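Local coordinates for L-amino acid deaminase (Proteus vulgaris, PDB 5I39), which probably oxidises L-amino acids to the corresponding 2-oxo acids with release of ammonia, as a membrane-bound flavoenzyme that uses FAD, at residues Q75-F79 / D185-F191; F79-S85 / E178-F184. One frame throughout, in Å; residues are numbered along the deposited sequence. Where two conformers were deposited one is given.

Contact 1. Residues Q75-F79 / D185-F191; sequences QSSRF and DPEVATF. With FAD (flavin-adenine dinucleotide), chain B.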
# COMPACT_ATOMS: atom_id res chain seq x y z
N GLN A 75 0.19 1.17 -9.02
CA GLN A 75 -0.65 1.16 -7.81
C GLN A 75 -0.16 2.11 -6.73
O GLN A 75 -0.96 2.75 -6.03
CB GLN A 75 -0.73 -0.24 -7.22
CG GLN A 75 -1.41 -1.26 -8.09
CD GLN A 75 -1.46 -2.60 -7.41
OE1 GLN A 75 -2.20 -2.77 -6.45
NE2 GLN A 75 -0.67 -3.56 -7.88
N SER A 76 1.16 2.21 -6.60
CA SER A 76 1.78 2.94 -5.51
C SER A 76 1.72 4.47 -5.62
O SER A 76 2.29 5.16 -4.78
CB SER A 76 3.22 2.47 -5.33
OG SER A 76 3.25 1.08 -5.02
N SER A 77 1.04 5.00 -6.65
CA SER A 77 0.66 6.42 -6.66
C SER A 77 -0.82 6.63 -6.95
O SER A 77 -1.21 7.73 -7.33
CB SER A 77 1.51 7.19 -7.68
OG SER A 77 1.29 6.70 -8.99
N ARG A 78 -1.65 5.60 -6.74
CA ARG A 78 -3.07 5.64 -7.12
C ARG A 78 -4.02 5.21 -6.00
O ARG A 78 -5.23 5.06 -6.22
CB ARG A 78 -3.28 4.77 -8.37
CG ARG A 78 -2.47 5.25 -9.57
CD ARG A 78 -2.62 4.35 -10.80
NE ARG A 78 -3.81 4.67 -11.58
CZ ARG A 78 -3.95 5.75 -12.36
NH1 ARG A 78 -2.99 6.66 -12.47
NH2 ARG A 78 -5.09 5.93 -13.02
N PHE A 79 -3.49 5.06 -4.80
CA PHE A 79 -4.22 4.45 -3.69
C PHE A 79 -5.12 5.45 -2.95
O PHE A 79 -5.00 6.65 -3.11
CB PHE A 79 -3.23 3.76 -2.75
CG PHE A 79 -2.14 4.66 -2.24
CD1 PHE A 79 -2.40 5.54 -1.21
CD2 PHE A 79 -0.86 4.63 -2.79
CE1 PHE A 79 -1.41 6.38 -0.72
CE2 PHE A 79 0.13 5.47 -2.30
CZ PHE A 79 -0.14 6.33 -1.26
N ASP A 185 -0.54 10.08 1.43
CA ASP A 185 -1.11 10.69 0.23
C ASP A 185 -0.38 10.15 -1.00
O ASP A 185 0.85 10.21 -1.07
CB ASP A 185 -0.99 12.21 0.27
CG ASP A 185 -1.60 12.83 1.53
OD1 ASP A 185 -2.39 12.17 2.24
OD2 ASP A 185 -1.28 14.01 1.81
N PRO A 186 -1.13 9.66 -2.01
CA PRO A 186 -0.48 9.01 -3.15
C PRO A 186 0.30 9.93 -4.09
O PRO A 186 1.10 9.44 -4.88
CB PRO A 186 -1.65 8.34 -3.87
CG PRO A 186 -2.82 9.20 -3.54
CD PRO A 186 -2.60 9.60 -2.12
N GLU A 187 0.12 11.24 -3.96
CA GLU A 187 0.91 12.19 -4.74
C GLU A 187 2.33 12.35 -4.18
O GLU A 187 3.17 12.95 -4.85
CB GLU A 187 0.22 13.55 -4.78
CG GLU A 187 -1.15 13.53 -5.44
CD GLU A 187 -2.26 12.96 -4.58
OE1 GLU A 187 -2.19 13.08 -3.33
OE2 GLU A 187 -3.20 12.37 -5.14
N VAL A 188 2.59 11.82 -2.98
CA VAL A 188 3.86 12.05 -2.28
C VAL A 188 4.56 10.79 -1.76
O VAL A 188 5.75 10.63 -1.99
CB VAL A 188 3.67 13.03 -1.09
CG1 VAL A 188 4.99 13.30 -0.39
CG2 VAL A 188 3.05 14.34 -1.56
N ALA A 189 3.84 9.93 -1.04
CA ALA A 189 4.50 8.94 -0.16
C ALA A 189 5.55 8.07 -0.85
O ALA A 189 6.69 8.00 -0.40
CB ALA A 189 3.46 8.08 0.53
N THR A 190 5.17 7.40 -1.94
CA THR A 190 6.09 6.47 -2.58
C THR A 190 7.24 7.22 -3.27
O THR A 190 8.35 6.70 -3.37
CB THR A 190 5.37 5.54 -3.56
OG1 THR A 190 4.30 4.91 -2.85
CG2 THR A 190 6.30 4.47 -4.10
N PHE A 191 6.97 8.44 -3.72
CA PHE A 191 8.00 9.27 -4.35
C PHE A 191 9.08 9.66 -3.35
O PHE A 191 10.27 9.60 -3.65
CB PHE A 191 7.37 10.49 -5.02
CG PHE A 191 6.34 10.11 -6.06
CD1 PHE A 191 6.73 9.68 -7.32
CD2 PHE A 191 4.98 10.13 -5.75
CE1 PHE A 191 5.78 9.30 -8.26
CE2 PHE A 191 4.04 9.75 -6.68
CZ PHE A 191 4.44 9.34 -7.94
PA FAD B . 3.02 -1.24 -8.08
O1A FAD B . 1.95 -1.38 -9.18
O2A FAD B . 3.01 0.10 -7.37
O5B FAD B . 4.49 -1.41 -8.66
C5B FAD B . 4.88 -2.53 -9.44
C4B FAD B . 5.86 -1.98 -10.47
O4B FAD B . 6.44 -3.08 -11.20
C3B FAD B . 5.17 -1.08 -11.49
O3B FAD B . 5.72 0.24 -11.43
C2B FAD B . 5.44 -1.81 -12.82
O2B FAD B . 5.60 -0.92 -13.94
C1B FAD B . 6.68 -2.62 -12.51
N9A FAD B . 6.89 -3.82 -13.33
C8A FAD B . 6.02 -4.78 -13.57
N7A FAD B . 6.55 -5.76 -14.33
C5A FAD B . 7.79 -5.38 -14.56
C6A FAD B . 8.93 -5.93 -15.29
N6A FAD B . 8.82 -7.10 -15.94
N1A FAD B . 10.09 -5.24 -15.30
C2A FAD B . 10.22 -4.08 -14.65
N3A FAD B . 9.22 -3.50 -13.97
C4A FAD B . 8.03 -4.11 -13.90
N1 FAD B . -3.13 0.04 0.10
C2 FAD B . -3.19 0.54 1.34
O2 FAD B . -2.39 0.11 2.19
N3 FAD B . -4.11 1.49 1.66
C4 FAD B . -5.02 1.97 0.81
O4 FAD B . -5.81 2.84 1.15
C4X FAD B . -5.04 1.45 -0.57
N5 FAD B . -5.95 1.82 -1.50
C5X FAD B . -5.80 1.45 -2.78
C6 FAD B . -6.59 1.99 -3.79
C7 FAD B . -6.40 1.66 -5.13
C7M FAD B . -7.24 2.31 -6.21
C8 FAD B . -5.35 0.70 -5.50
C8M FAD B . -5.08 0.33 -6.94
C9 FAD B . -4.57 0.14 -4.48
C9A FAD B . -4.76 0.47 -3.14
N10 FAD B . -3.98 -0.09 -2.13
C10 FAD B . -3.99 0.45 -0.84
C1' FAD B . -3.00 -1.12 -2.42
C2' FAD B . -1.63 -0.60 -2.69
O2' FAD B . -1.73 0.57 -3.49
C3' FAD B . -0.86 -1.72 -3.39
O3' FAD B . -0.97 -2.97 -2.67
C4' FAD B . 0.61 -1.41 -3.55
O4' FAD B . 0.79 -0.11 -4.13
C5' FAD B . 1.25 -2.46 -4.44
O5' FAD B . 2.62 -2.08 -4.59
P FAD B . 3.53 -2.87 -5.68
O1P FAD B . 4.92 -2.30 -5.56
O2P FAD B . 3.30 -4.36 -5.55
O3P FAD B . 2.82 -2.49 -7.09
O HOH W 1 2.83 7.66 -3.57
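S76 meets T190 through its carbonyl, while its amide and hydroxyl grip the pyrophosphate of FAD. Just before it, Q75 contributes through its backbone, with a hydrogen bond from Q75 N to FAD O1A. S76 then binds FAD O2A twice, through its backbone N and through OG, the latter at 2.6 Å. With OG beside the backbone N (chi1 -61°), both groups converge on one phosphate oxygen, and OG also accepts from the ribityl hydroxyl O4' and from I47 N of helix 47-58; I47 follows G44 and G46 of a GxGxxG pattern, consistent with a Rossmann-type dinucleotide-binding fold. T190 OG1 donates to S76 O at 2.8 Å, in the carbonyl plane and on a lone pair. A bridging water donates to S76 O and P186 O and accepts from T190 N, so the water ties the first turn of helix 189-199 to both carbonyls. S77 meets a carbonyl and a ring: its CA lies 3.5 Å from P186 O in a CA-H...O contact, and its CB 3.6 Å from F191 CZ, while S77 OG bonds to A72 O. F79 closes the segment with its ring laid against P186. P186 CB sits almost over the ring centre, 3.6 Å from the F79 centroid and 10° off the normal, a CH-pi contact; A189 CB and T190 OG1 lie at the ring's edge. M377 of helix 376-392 also touches F79, A189 and T190. The chemistry implies a loop fixed from two directions, its amides and hydroxyl holding the cofactor's phosphate, its S76 carbonyl bonded to T190 in the helix and its F79 ring packed on P186 just before the helix.

Contact 2. Residues F79-S85 / E178-F184; sequences FYGQAIS and EEDSGSF. With FAD (flavin-adenine dinucleotide), chain B.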
# COMPACT_ATOMS: atom_id res chain seq x y z
N PHE A 79 -3.49 5.06 -4.80
CA PHE A 79 -4.22 4.45 -3.69
C PHE A 79 -5.12 5.45 -2.95
O PHE A 79 -5.00 6.65 -3.11
CB PHE A 79 -3.23 3.76 -2.75
CG PHE A 79 -2.14 4.66 -2.24
CD1 PHE A 79 -2.40 5.54 -1.21
CD2 PHE A 79 -0.86 4.63 -2.79
CE1 PHE A 79 -1.41 6.38 -0.72
CE2 PHE A 79 0.13 5.47 -2.30
CZ PHE A 79 -0.14 6.33 -1.26
N TYR A 80 -6.01 4.91 -2.13
CA TYR A 80 -6.95 5.72 -1.35
C TYR A 80 -6.24 6.44 -0.21
O TYR A 80 -6.48 7.62 0.02
CB TYR A 80 -8.08 4.86 -0.79
CG TYR A 80 -9.05 5.57 0.14
CD1 TYR A 80 -9.57 6.83 -0.17
CD2 TYR A 80 -9.44 4.98 1.34
CE1 TYR A 80 -10.46 7.46 0.69
CE2 TYR A 80 -10.34 5.60 2.19
CZ TYR A 80 -10.85 6.85 1.86
OH TYR A 80 -11.74 7.48 2.69
N GLY A 81 -5.39 5.70 0.51
CA GLY A 81 -4.44 6.29 1.45
C GLY A 81 -4.63 6.04 2.93
O GLY A 81 -4.18 6.84 3.73
N GLN A 82 -5.26 4.93 3.29
CA GLN A 82 -5.43 4.58 4.70
C GLN A 82 -4.56 3.39 5.08
O GLN A 82 -4.42 2.43 4.32
CB GLN A 82 -6.90 4.34 5.05
CG GLN A 82 -7.56 3.14 4.39
CD GLN A 82 -9.05 3.08 4.68
OE1 GLN A 82 -9.54 3.67 5.65
NE2 GLN A 82 -9.79 2.36 3.84
N ALA A 83 -3.98 3.47 6.28
CA ALA A 83 -3.18 2.40 6.86
C ALA A 83 -3.93 1.89 8.07
O ALA A 83 -3.96 2.54 9.12
CB ALA A 83 -1.79 2.89 7.23
N ILE A 84 -4.59 0.74 7.91
CA ILE A 84 -5.52 0.24 8.91
C ILE A 84 -5.29 -1.23 9.20
O ILE A 84 -4.85 -1.99 8.33
CB ILE A 84 -7.01 0.48 8.50
CG1 ILE A 84 -7.47 -0.43 7.35
CG2 ILE A 84 -7.22 1.95 8.17
CD1 ILE A 84 -8.95 -0.33 7.04
N SER A 85 -5.60 -1.62 10.43
CA SER A 85 -5.71 -3.03 10.81
C SER A 85 -7.15 -3.49 10.99
O SER A 85 -7.38 -4.67 11.24
CB SER A 85 -4.93 -3.30 12.09
OG SER A 85 -5.50 -2.60 13.18
N GLU A 178 -10.55 3.25 15.05
CA GLU A 178 -9.15 2.85 15.03
C GLU A 178 -8.39 4.14 15.24
O GLU A 178 -8.10 4.88 14.29
CB GLU A 178 -8.79 2.18 13.70
CG GLU A 178 -7.34 1.74 13.62
CD GLU A 178 -7.04 0.82 12.45
OE1 GLU A 178 -7.96 0.13 11.95
OE2 GLU A 178 -5.85 0.75 12.06
N GLU A 179 -8.10 4.44 16.51
CA GLU A 179 -7.61 5.77 16.88
C GLU A 179 -6.27 6.10 16.23
O GLU A 179 -6.00 7.26 15.92
CB GLU A 179 -7.51 5.92 18.40
CG GLU A 179 -7.07 7.33 18.81
CD GLU A 179 -7.38 7.71 20.25
OE1 GLU A 179 -7.57 6.82 21.09
OE2 GLU A 179 -7.41 8.92 20.55
N ASP A 180 -5.45 5.08 16.02
CA ASP A 180 -4.13 5.27 15.43
C ASP A 180 -4.05 4.89 13.95
O ASP A 180 -2.97 4.61 13.44
CB ASP A 180 -3.08 4.49 16.23
CG ASP A 180 -3.22 3.00 16.08
OD1 ASP A 180 -4.34 2.51 15.78
OD2 ASP A 180 -2.20 2.31 16.25
N SER A 181 -5.18 4.90 13.24
CA SER A 181 -5.14 4.64 11.81
C SER A 181 -4.21 5.64 11.14
O SER A 181 -4.14 6.81 11.55
CB SER A 181 -6.52 4.73 11.17
OG SER A 181 -6.97 6.07 11.15
N GLY A 182 -3.51 5.18 10.12
CA GLY A 182 -2.61 6.02 9.36
C GLY A 182 -3.24 6.60 8.12
O GLY A 182 -4.21 6.07 7.58
N SER A 183 -2.65 7.70 7.66
CA SER A 183 -2.99 8.35 6.41
C SER A 183 -1.71 8.63 5.65
O SER A 183 -0.73 9.06 6.24
CB SER A 183 -3.69 9.67 6.72
OG SER A 183 -3.92 10.44 5.56
N PHE A 184 -1.72 8.38 4.35
CA PHE A 184 -0.61 8.77 3.46
C PHE A 184 -1.20 9.15 2.11
O PHE A 184 -2.23 8.61 1.70
CB PHE A 184 0.53 7.72 3.33
CG PHE A 184 0.12 6.27 3.49
CD1 PHE A 184 -1.08 5.77 2.98
CD2 PHE A 184 0.99 5.36 4.10
CE1 PHE A 184 -1.42 4.43 3.14
CE2 PHE A 184 0.66 4.03 4.25
CZ PHE A 184 -0.56 3.56 3.78
PA FAD B . 3.02 -1.24 -8.08
O1A FAD B . 1.95 -1.38 -9.18
O2A FAD B . 3.01 0.10 -7.37
O5B FAD B . 4.49 -1.41 -8.66
C5B FAD B . 4.88 -2.53 -9.44
C4B FAD B . 5.86 -1.98 -10.47
O4B FAD B . 6.44 -3.08 -11.20
C3B FAD B . 5.17 -1.08 -11.49
O3B FAD B . 5.72 0.24 -11.43
C2B FAD B . 5.44 -1.81 -12.82
O2B FAD B . 5.60 -0.92 -13.94
C1B FAD B . 6.68 -2.62 -12.51
N9A FAD B . 6.89 -3.82 -13.33
C8A FAD B . 6.02 -4.78 -13.57
N7A FAD B . 6.55 -5.76 -14.33
C5A FAD B . 7.79 -5.38 -14.56
C6A FAD B . 8.93 -5.93 -15.29
N6A FAD B . 8.82 -7.10 -15.94
N1A FAD B . 10.09 -5.24 -15.30
C2A FAD B . 10.22 -4.08 -14.65
N3A FAD B . 9.22 -3.50 -13.97
C4A FAD B . 8.03 -4.11 -13.90
N1 FAD B . -3.13 0.04 0.10
C2 FAD B . -3.19 0.54 1.34
O2 FAD B . -2.39 0.11 2.19
N3 FAD B . -4.11 1.49 1.66
C4 FAD B . -5.02 1.97 0.81
O4 FAD B . -5.81 2.84 1.15
C4X FAD B . -5.04 1.45 -0.57
N5 FAD B . -5.95 1.82 -1.50
C5X FAD B . -5.80 1.45 -2.78
C6 FAD B . -6.59 1.99 -3.79
C7 FAD B . -6.40 1.66 -5.13
C7M FAD B . -7.24 2.31 -6.21
C8 FAD B . -5.35 0.70 -5.50
C8M FAD B . -5.08 0.33 -6.94
C9 FAD B . -4.57 0.14 -4.48
C9A FAD B . -4.76 0.47 -3.14
N10 FAD B . -3.98 -0.09 -2.13
C10 FAD B . -3.99 0.45 -0.84
C1' FAD B . -3.00 -1.12 -2.42
C2' FAD B . -1.63 -0.60 -2.69
O2' FAD B . -1.73 0.57 -3.49
C3' FAD B . -0.86 -1.72 -3.39
O3' FAD B . -0.97 -2.97 -2.67
C4' FAD B . 0.61 -1.41 -3.55
O4' FAD B . 0.79 -0.11 -4.13
C5' FAD B . 1.25 -2.46 -4.44
O5' FAD B . 2.62 -2.08 -4.59
P FAD B . 3.53 -2.87 -5.68
O1P FAD B . 4.92 -2.30 -5.56
O2P FAD B . 3.30 -4.36 -5.55
O3P FAD B . 2.82 -2.49 -7.09
O HOH W 2 -8.06 -1.82 13.96
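E178 OE2 is gripped by two groups, accepting from S85 N at 2.9 Å and forming a salt bridge with K100 of helix 90-103. The S85 amide comes to the syn lone pair of OE2, on the side of the other oxygen. E178 can reach it because CG stands anti to the backbone N (chi1 -180°) and the chain runs on extended, placing its carboxylate beside I84, with OE1 3.6 Å from I84 CB. Water links S85 OG to E178 OE1, the latter by a weak bond. From E178 a type I turn ends at S181 and leads into a short antiparallel beta ladder. Its hydrogen-bonded pair is A83 with G182, joined by A83 N to G182 O and G182 N to A83 O, both 2.9 Å; Q82 and S183 form the neighbouring non-hydrogen-bonded pair. Strand 182-183 also pairs with strand 117-123, so the ladder brings segment 79-85 to the edge of the large mixed sheet. The absence of a side chain at G182 lets A83 CB pack close, 3.9 Å from G182 CA. Beyond the ladder, F184 N donates to G81 O, and the F184 ring leans over the opposing strand, CZ 3.7 Å from A83 CB, and the ring also meets W103 edge-to-face. F184 and F79 cross at a steep angle, planes 71° apart and F79 CE1 3.8 Å from F184 CD1. Segment 79-85 also binds the flavin: G81 N and Q82 N both donate to FAD O4, and FAD N3 donates to Q82 O at 2.8 Å, nearly straight at 169°.

The centres of contact 1 and contact 2 lie about 13 Å apart, and the two share F79, whose ring meets P186 in one and F184 in the other. They also touch directly, through A189 CB and F184 CB. Along the chain, 75-79 runs into 79-85, and 178-184 is followed by 185-191, so contact 2 falls within the span that contact 1 joins; strand 182-183 leads on to helix 189-199. Contact 1 serves the pyrophosphate, ribityl chain and benzenoid ring of FAD, contact 2 the pyrimidine end of the flavin. Together they hold one continuous piece of chain along the cofactor, with M377 of helix 376-392 packing against both.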